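Local coordinates for protein inositol-3-phosphate synthase (Caenorhabditis elegans, PDB 1VKO) that belongs to the inositol-phosphate synthase family and binds nicotinamide-adenine-dinucleotide in a Rossmann-type domain, at residues A[200-212]-A[358-370]. Sequence-based numbering, arbitrary orientation.
Sequences PDFIASNQGDRAN and NNDGKNLSEARQF. With NAD (nicotinamide-adenine-dinucleotide), chain G.
A204 N donates to N363 OD1 at 3.1 Å, starting a polar seam that packs a loop of the Rossmann-type part against helix 359-363 and the start of helix 367-378, which follow strand 346-356 of the mixed sheet; at the NAD pocket it is a worked example of second-shell polar groups positioning first-shell ones. N363 ND2 donates in turn to T251 O. At S205 the carboxylate of E366, the N-cap residue of helix 367-378, takes two bonds: OE1 is met by the backbone N from above its plane, while OE2 receives OG through its syn lone pair at 3.1 Å. N206 turns its amide into the end of helix 359-363, where ND2 gives K362 O a 2.7 Å bond; S365 OG reaches that carbonyl from the opposite face. Bent at chi2 (-72°), Q207 swings its amide against that of N359, and the two exchange a reciprocal pair of hydrogen bonds, although their planes lie 50° apart; Q207 NE2 also donates to N206 OD1, and its two bonds would restrain the amide's rotation. Beyond them N359 ND2 and NAD C3B lie over one face of the R210 guanidinium, whose NH1 bonds O2B weakly. Besides donating to Q207 OE1, N359 ND2 gives NAD O1A a 2.6 Å hydrogen bond.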
loop_
_atom_site.group_PDB
_atom_site.type_symbol
_atom_site.label_atom_id
_atom_site.label_comp_id
_atom_site.label_asym_id
_atom_site.label_seq_id
_atom_site.Cartn_x
_atom_site.Cartn_y
_atom_site.Cartn_z
ATOM N N PRO A 200 -24.747 -32.671 -0.730
ATOM C CA PRO A 200 -24.929 -31.211 -0.783
ATOM C C PRO A 200 -24.524 -30.510 0.523
ATOM O O PRO A 200 -23.910 -29.437 0.516
ATOM C CB PRO A 200 -26.426 -31.070 -1.021
ATOM C CG PRO A 200 -26.792 -32.318 -1.787
ATOM C CD PRO A 200 -25.935 -33.397 -1.220
ATOM N N ASP A 201 -24.850 -31.161 1.629
ATOM C CA ASP A 201 -24.617 -30.688 2.995
ATOM C C ASP A 201 -23.150 -30.467 3.446
ATOM O O ASP A 201 -22.901 -29.798 4.488
ATOM C CB ASP A 201 -25.383 -31.615 3.971
ATOM C CG ASP A 201 -25.511 -33.112 3.450
ATOM O OD1 ASP A 201 -25.824 -33.358 2.240
ATOM O OD2 ASP A 201 -25.325 -34.114 4.205
ATOM N N PHE A 202 -22.175 -30.980 2.689
ATOM C CA PHE A 202 -20.748 -30.770 3.026
ATOM C C PHE A 202 -20.065 -29.594 2.316
ATOM O O PHE A 202 -18.931 -29.284 2.654
ATOM C CB PHE A 202 -19.900 -32.069 2.892
ATOM C CG PHE A 202 -20.159 -33.100 3.984
ATOM C CD1 PHE A 202 -21.217 -33.979 3.892
ATOM C CD2 PHE A 202 -19.347 -33.173 5.114
ATOM C CE1 PHE A 202 -21.501 -34.903 4.915
ATOM C CE2 PHE A 202 -19.611 -34.109 6.117
ATOM C CZ PHE A 202 -20.680 -34.968 6.010
ATOM N N ILE A 203 -20.724 -28.909 1.363
ATOM C CA ILE A 203 -20.118 -27.687 0.742
ATOM C C ILE A 203 -21.086 -26.509 0.706
ATOM O O ILE A 203 -22.217 -26.653 1.197
ATOM C CB ILE A 203 -19.573 -27.963 -0.686
ATOM C CG1 ILE A 203 -20.704 -28.155 -1.679
ATOM C CG2 ILE A 203 -18.665 -29.192 -0.717
ATOM C CD1 ILE A 203 -20.274 -28.897 -2.932
ATOM N N ALA A 204 -20.665 -25.351 0.150
ATOM C CA ALA A 204 -21.550 -24.170 0.014
ATOM C C ALA A 204 -22.798 -24.494 -0.811
ATOM O O ALA A 204 -22.707 -24.882 -1.982
ATOM C CB ALA A 204 -20.818 -23.013 -0.614
ATOM N N SER A 205 -23.967 -24.320 -0.201
ATOM C CA SER A 205 -25.237 -24.593 -0.897
ATOM C C SER A 205 -25.338 -23.934 -2.303
ATOM O O SER A 205 -26.180 -24.326 -3.135
ATOM C CB SER A 205 -26.450 -24.275 0.015
ATOM O OG SER A 205 -26.790 -22.905 0.010
ATOM N N ASN A 206 -24.448 -22.981 -2.582
ATOM C CA ASN A 206 -24.452 -22.301 -3.880
ATOM C C ASN A 206 -23.895 -23.131 -5.083
ATOM O O ASN A 206 -23.891 -22.672 -6.241
ATOM C CB ASN A 206 -23.950 -20.808 -3.795
ATOM C CG ASN A 206 -22.472 -20.670 -3.389
ATOM O OD1 ASN A 206 -21.595 -21.360 -3.941
ATOM N ND2 ASN A 206 -22.185 -19.739 -2.439
ATOM N N GLN A 207 -23.506 -24.374 -4.789
ATOM C CA GLN A 207 -22.903 -25.276 -5.768
ATOM C C GLN A 207 -23.888 -26.251 -6.425
ATOM O O GLN A 207 -23.461 -27.091 -7.207
ATOM C CB GLN A 207 -21.742 -26.086 -5.132
ATOM C CG GLN A 207 -20.643 -25.229 -4.473
ATOM C CD GLN A 207 -19.792 -24.499 -5.496
ATOM O OE1 GLN A 207 -19.341 -25.100 -6.501
ATOM N NE2 GLN A 207 -19.572 -23.204 -5.258
ATOM N N GLY A 208 -25.184 -26.120 -6.114
ATOM C CA GLY A 208 -26.237 -27.060 -6.549
ATOM C C GLY A 208 -26.414 -27.110 -8.053
ATOM O O GLY A 208 -26.354 -28.183 -8.650
ATOM N N ASP A 209 -26.637 -25.929 -8.641
ATOM C CA ASP A 209 -26.610 -25.676 -10.096
ATOM C C ASP A 209 -25.488 -26.375 -10.898
ATOM O O ASP A 209 -25.713 -26.792 -12.042
ATOM C CB ASP A 209 -26.488 -24.154 -10.360
ATOM C CG ASP A 209 -27.823 -23.480 -10.676
ATOM O OD1 ASP A 209 -28.794 -24.190 -11.046
ATOM O OD2 ASP A 209 -27.978 -22.232 -10.603
ATOM N N ARG A 210 -24.293 -26.468 -10.314
ATOM C CA ARG A 210 -23.104 -26.959 -11.023
ATOM C C ARG A 210 -23.031 -28.492 -11.066
ATOM O O ARG A 210 -22.323 -29.075 -11.896
ATOM C CB ARG A 210 -21.842 -26.370 -10.373
ATOM C CG ARG A 210 -20.505 -26.810 -10.945
ATOM C CD ARG A 210 -19.327 -26.540 -10.026
ATOM N NE ARG A 210 -18.681 -25.281 -10.373
ATOM C CZ ARG A 210 -17.646 -25.156 -11.196
ATOM N NH1 ARG A 210 -17.110 -26.233 -11.772
ATOM N NH2 ARG A 210 -17.145 -23.944 -11.436
ATOM N N ALA A 211 -23.785 -29.138 -10.189
ATOM C CA ALA A 211 -23.631 -30.556 -9.951
ATOM C C ALA A 211 -24.543 -31.386 -10.850
ATOM O O ALA A 211 -25.699 -31.645 -10.490
ATOM C CB ALA A 211 -23.878 -30.856 -8.480
ATOM N N ASN A 212 -24.022 -31.778 -12.024
ATOM C CA ASN A 212 -24.767 -32.544 -12.988
ATOM C C ASN A 212 -24.054 -33.841 -13.403
ATOM O O ASN A 212 -24.419 -34.463 -14.388
ATOM C CB ASN A 212 -25.055 -31.668 -14.206
ATOM C CG ASN A 212 -23.853 -31.528 -15.155
ATOM O OD1 ASN A 212 -22.715 -31.903 -14.836
ATOM N ND2 ASN A 212 -24.117 -30.996 -16.336
ATOM N N ASN A 358 -13.291 -16.164 -8.098
ATOM C CA ASN A 358 -13.338 -17.479 -8.738
ATOM C C ASN A 358 -14.377 -18.382 -8.047
ATOM O O ASN A 358 -15.075 -17.897 -7.138
ATOM C CB ASN A 358 -11.926 -18.103 -8.904
ATOM C CG ASN A 358 -11.145 -18.267 -7.588
ATOM O OD1 ASN A 358 -11.685 -18.181 -6.476
ATOM N ND2 ASN A 358 -9.848 -18.518 -7.727
ATOM N N ASN A 359 -14.518 -19.651 -8.468
ATOM C CA ASN A 359 -15.439 -20.574 -7.778
ATOM C C ASN A 359 -15.006 -20.941 -6.363
ATOM O O ASN A 359 -15.850 -21.335 -5.536
ATOM C CB ASN A 359 -15.735 -21.858 -8.558
ATOM C CG ASN A 359 -16.936 -22.630 -7.980
ATOM O OD1 ASN A 359 -18.019 -22.061 -7.808
ATOM N ND2 ASN A 359 -16.739 -23.918 -7.661
ATOM N N ASP A 360 -13.701 -20.832 -6.103
ATOM C CA ASP A 360 -13.145 -21.017 -4.759
ATOM C C ASP A 360 -13.762 -19.958 -3.807
ATOM O O ASP A 360 -14.295 -20.319 -2.749
ATOM C CB ASP A 360 -11.588 -21.003 -4.797
ATOM C CG ASP A 360 -10.935 -21.241 -3.417
ATOM O OD1 ASP A 360 -11.571 -21.891 -2.532
ATOM O OD2 ASP A 360 -9.784 -20.799 -3.122
ATOM N N GLY A 361 -13.741 -18.679 -4.204
ATOM C CA GLY A 361 -14.327 -17.595 -3.397
ATOM C C GLY A 361 -15.840 -17.676 -3.176
ATOM O O GLY A 361 -16.338 -17.435 -2.049
ATOM N N LYS A 362 -16.564 -18.002 -4.250
ATOM C CA LYS A 362 -18.024 -18.175 -4.215
ATOM C C LYS A 362 -18.439 -19.301 -3.236
ATOM O O LYS A 362 -19.501 -19.220 -2.570
ATOM C CB LYS A 362 -18.539 -18.450 -5.632
ATOM C CG LYS A 362 -20.058 -18.577 -5.809
ATOM C CD LYS A 362 -20.351 -19.102 -7.232
ATOM C CE LYS A 362 -21.646 -19.902 -7.309
ATOM N NZ LYS A 362 -22.742 -19.164 -8.036
ATOM N N ASN A 363 -17.590 -20.328 -3.141
ATOM C CA ASN A 363 -17.756 -21.399 -2.147
ATOM C C ASN A 363 -17.467 -20.959 -0.697
ATOM O O ASN A 363 -18.189 -21.319 0.240
ATOM C CB ASN A 363 -16.886 -22.628 -2.501
ATOM C CG ASN A 363 -17.309 -23.882 -1.726
ATOM O OD1 ASN A 363 -18.472 -24.316 -1.809
ATOM N ND2 ASN A 363 -16.374 -24.458 -0.972
ATOM N N LEU A 364 -16.401 -20.183 -0.525
ATOM C CA LEU A 364 -16.035 -19.620 0.776
ATOM C C LEU A 364 -16.878 -18.390 1.157
ATOM O O LEU A 364 -16.560 -17.730 2.156
ATOM C CB LEU A 364 -14.526 -19.306 0.821
ATOM C CG LEU A 364 -13.608 -20.441 0.328
ATOM C CD1 LEU A 364 -12.266 -19.891 -0.182
ATOM C CD2 LEU A 364 -13.414 -21.523 1.412
ATOM N N SER A 365 -17.931 -18.096 0.365
ATOM C CA SER A 365 -18.990 -17.106 0.718
ATOM C C SER A 365 -19.711 -17.614 1.943
ATOM O O SER A 365 -20.181 -16.818 2.759
ATOM C CB SER A 365 -20.088 -16.972 -0.363
ATOM O OG SER A 365 -19.664 -16.329 -1.547
ATOM N N GLU A 366 -19.834 -18.948 2.042
ATOM C CA GLU A 366 -20.652 -19.571 3.103
ATOM C C GLU A 366 -19.851 -19.918 4.368
ATOM O O GLU A 366 -18.649 -20.222 4.290
ATOM C CB GLU A 366 -21.517 -20.719 2.562
ATOM C CG GLU A 366 -22.594 -20.216 1.612
ATOM C CD GLU A 366 -23.675 -21.242 1.287
ATOM O OE1 GLU A 366 -23.794 -22.278 1.984
ATOM O OE2 GLU A 366 -24.412 -21.008 0.305
ATOM N N ALA A 367 -20.520 -19.817 5.526
ATOM C CA ALA A 367 -19.823 -19.687 6.819
ATOM C C ALA A 367 -19.003 -20.920 7.248
ATOM O O ALA A 367 -17.822 -20.781 7.578
ATOM C CB ALA A 367 -20.781 -19.189 7.948
ATOM N N ARG A 368 -19.620 -22.102 7.222
ATOM C CA ARG A 368 -18.965 -23.386 7.593
ATOM C C ARG A 368 -17.735 -23.755 6.740
ATOM O O ARG A 368 -16.815 -24.443 7.218
ATOM C CB ARG A 368 -19.989 -24.538 7.588
ATOM N N GLN A 369 -17.737 -23.285 5.488
ATOM C CA GLN A 369 -16.618 -23.457 4.538
ATOM C C GLN A 369 -15.501 -22.443 4.825
ATOM O O GLN A 369 -14.316 -22.818 4.899
ATOM C CB GLN A 369 -17.109 -23.328 3.083
ATOM C CG GLN A 369 -17.777 -24.603 2.487
ATOM C CD GLN A 369 -19.228 -24.767 2.882
ATOM O OE1 GLN A 369 -20.044 -23.845 2.702
ATOM N NE2 GLN A 369 -19.569 -25.942 3.412
ATOM N N PHE A 370 -15.884 -21.170 5.004
ATOM C CA PHE A 370 -14.956 -20.134 5.502
ATOM C C PHE A 370 -14.282 -20.499 6.835
ATOM O O PHE A 370 -13.100 -20.201 6.995
ATOM C CB PHE A 370 -15.616 -18.751 5.618
ATOM C CG PHE A 370 -14.784 -17.754 6.382
ATOM C CD1 PHE A 370 -13.696 -17.122 5.771
ATOM C CD2 PHE A 370 -15.062 -17.480 7.728
ATOM C CE1 PHE A 370 -12.900 -16.208 6.479
ATOM C CE2 PHE A 370 -14.269 -16.560 8.457
ATOM C CZ PHE A 370 -13.187 -15.919 7.830
HETATM P PA NAD G . -12.764 -24.456 -8.137
HETATM O O1A NAD G . -14.158 -24.190 -7.826
HETATM O O2A NAD G . -12.429 -23.791 -9.408
HETATM O O5B NAD G . -12.578 -26.031 -8.165
HETATM C C5B NAD G . -13.471 -26.860 -7.482
HETATM C C4B NAD G . -13.939 -27.924 -8.456
HETATM O O4B NAD G . -14.261 -29.085 -7.722
HETATM C C3B NAD G . -15.183 -27.520 -9.194
HETATM O O3B NAD G . -15.020 -28.083 -10.487
HETATM C C2B NAD G . -16.310 -28.277 -8.551
HETATM O O2B NAD G . -17.100 -28.748 -9.642
HETATM C C1B NAD G . -15.584 -29.475 -7.948
HETATM N N9A NAD G . -16.176 -30.195 -6.791
HETATM C C8A NAD G . -16.868 -29.720 -5.718
HETATM N N7A NAD G . -17.220 -30.769 -4.943
HETATM C C5A NAD G . -16.781 -31.923 -5.480
HETATM C C6A NAD G . -16.897 -33.278 -5.123
HETATM N N6A NAD G . -17.594 -33.708 -4.059
HETATM N N1A NAD G . -16.336 -34.223 -5.943
HETATM C C2A NAD G . -15.705 -33.860 -7.097
HETATM N N3A NAD G . -15.642 -32.549 -7.443
HETATM C C4A NAD G . -16.153 -31.575 -6.659
HETATM O O3 NAD G . -11.774 -23.994 -6.939
HETATM P PN NAD G . -10.196 -24.051 -7.141
HETATM O O1N NAD G . -9.925 -25.078 -8.182
HETATM O O2N NAD G . -9.732 -22.678 -7.353
HETATM O O5D NAD G . -9.597 -24.705 -5.783
HETATM C C5D NAD G . -10.166 -25.878 -5.226
HETATM C C4D NAD G . -9.870 -26.074 -3.727
HETATM O O4D NAD G . -8.504 -25.864 -3.463
HETATM C C3D NAD G . -10.643 -25.126 -2.804
HETATM O O3D NAD G . -11.064 -25.843 -1.677
HETATM C C2D NAD G . -9.577 -24.190 -2.295
HETATM O O2D NAD G . -9.787 -23.682 -0.987
HETATM C C1D NAD G . -8.377 -25.097 -2.286
HETATM N N1N NAD G . -7.220 -24.213 -2.213
HETATM C C2N NAD G . -6.971 -23.334 -3.221
HETATM C C3N NAD G . -5.889 -22.491 -3.115
HETATM C C7N NAD G . -5.446 -21.844 -4.373
HETATM O O7N NAD G . -6.267 -22.090 -5.500
HETATM N N7N NAD G . -4.328 -21.109 -4.393
HETATM C C4N NAD G . -5.035 -22.538 -1.996
HETATM C C5N NAD G . -5.316 -23.422 -0.977
HETATM C C6N NAD G . -6.433 -24.265 -1.089
#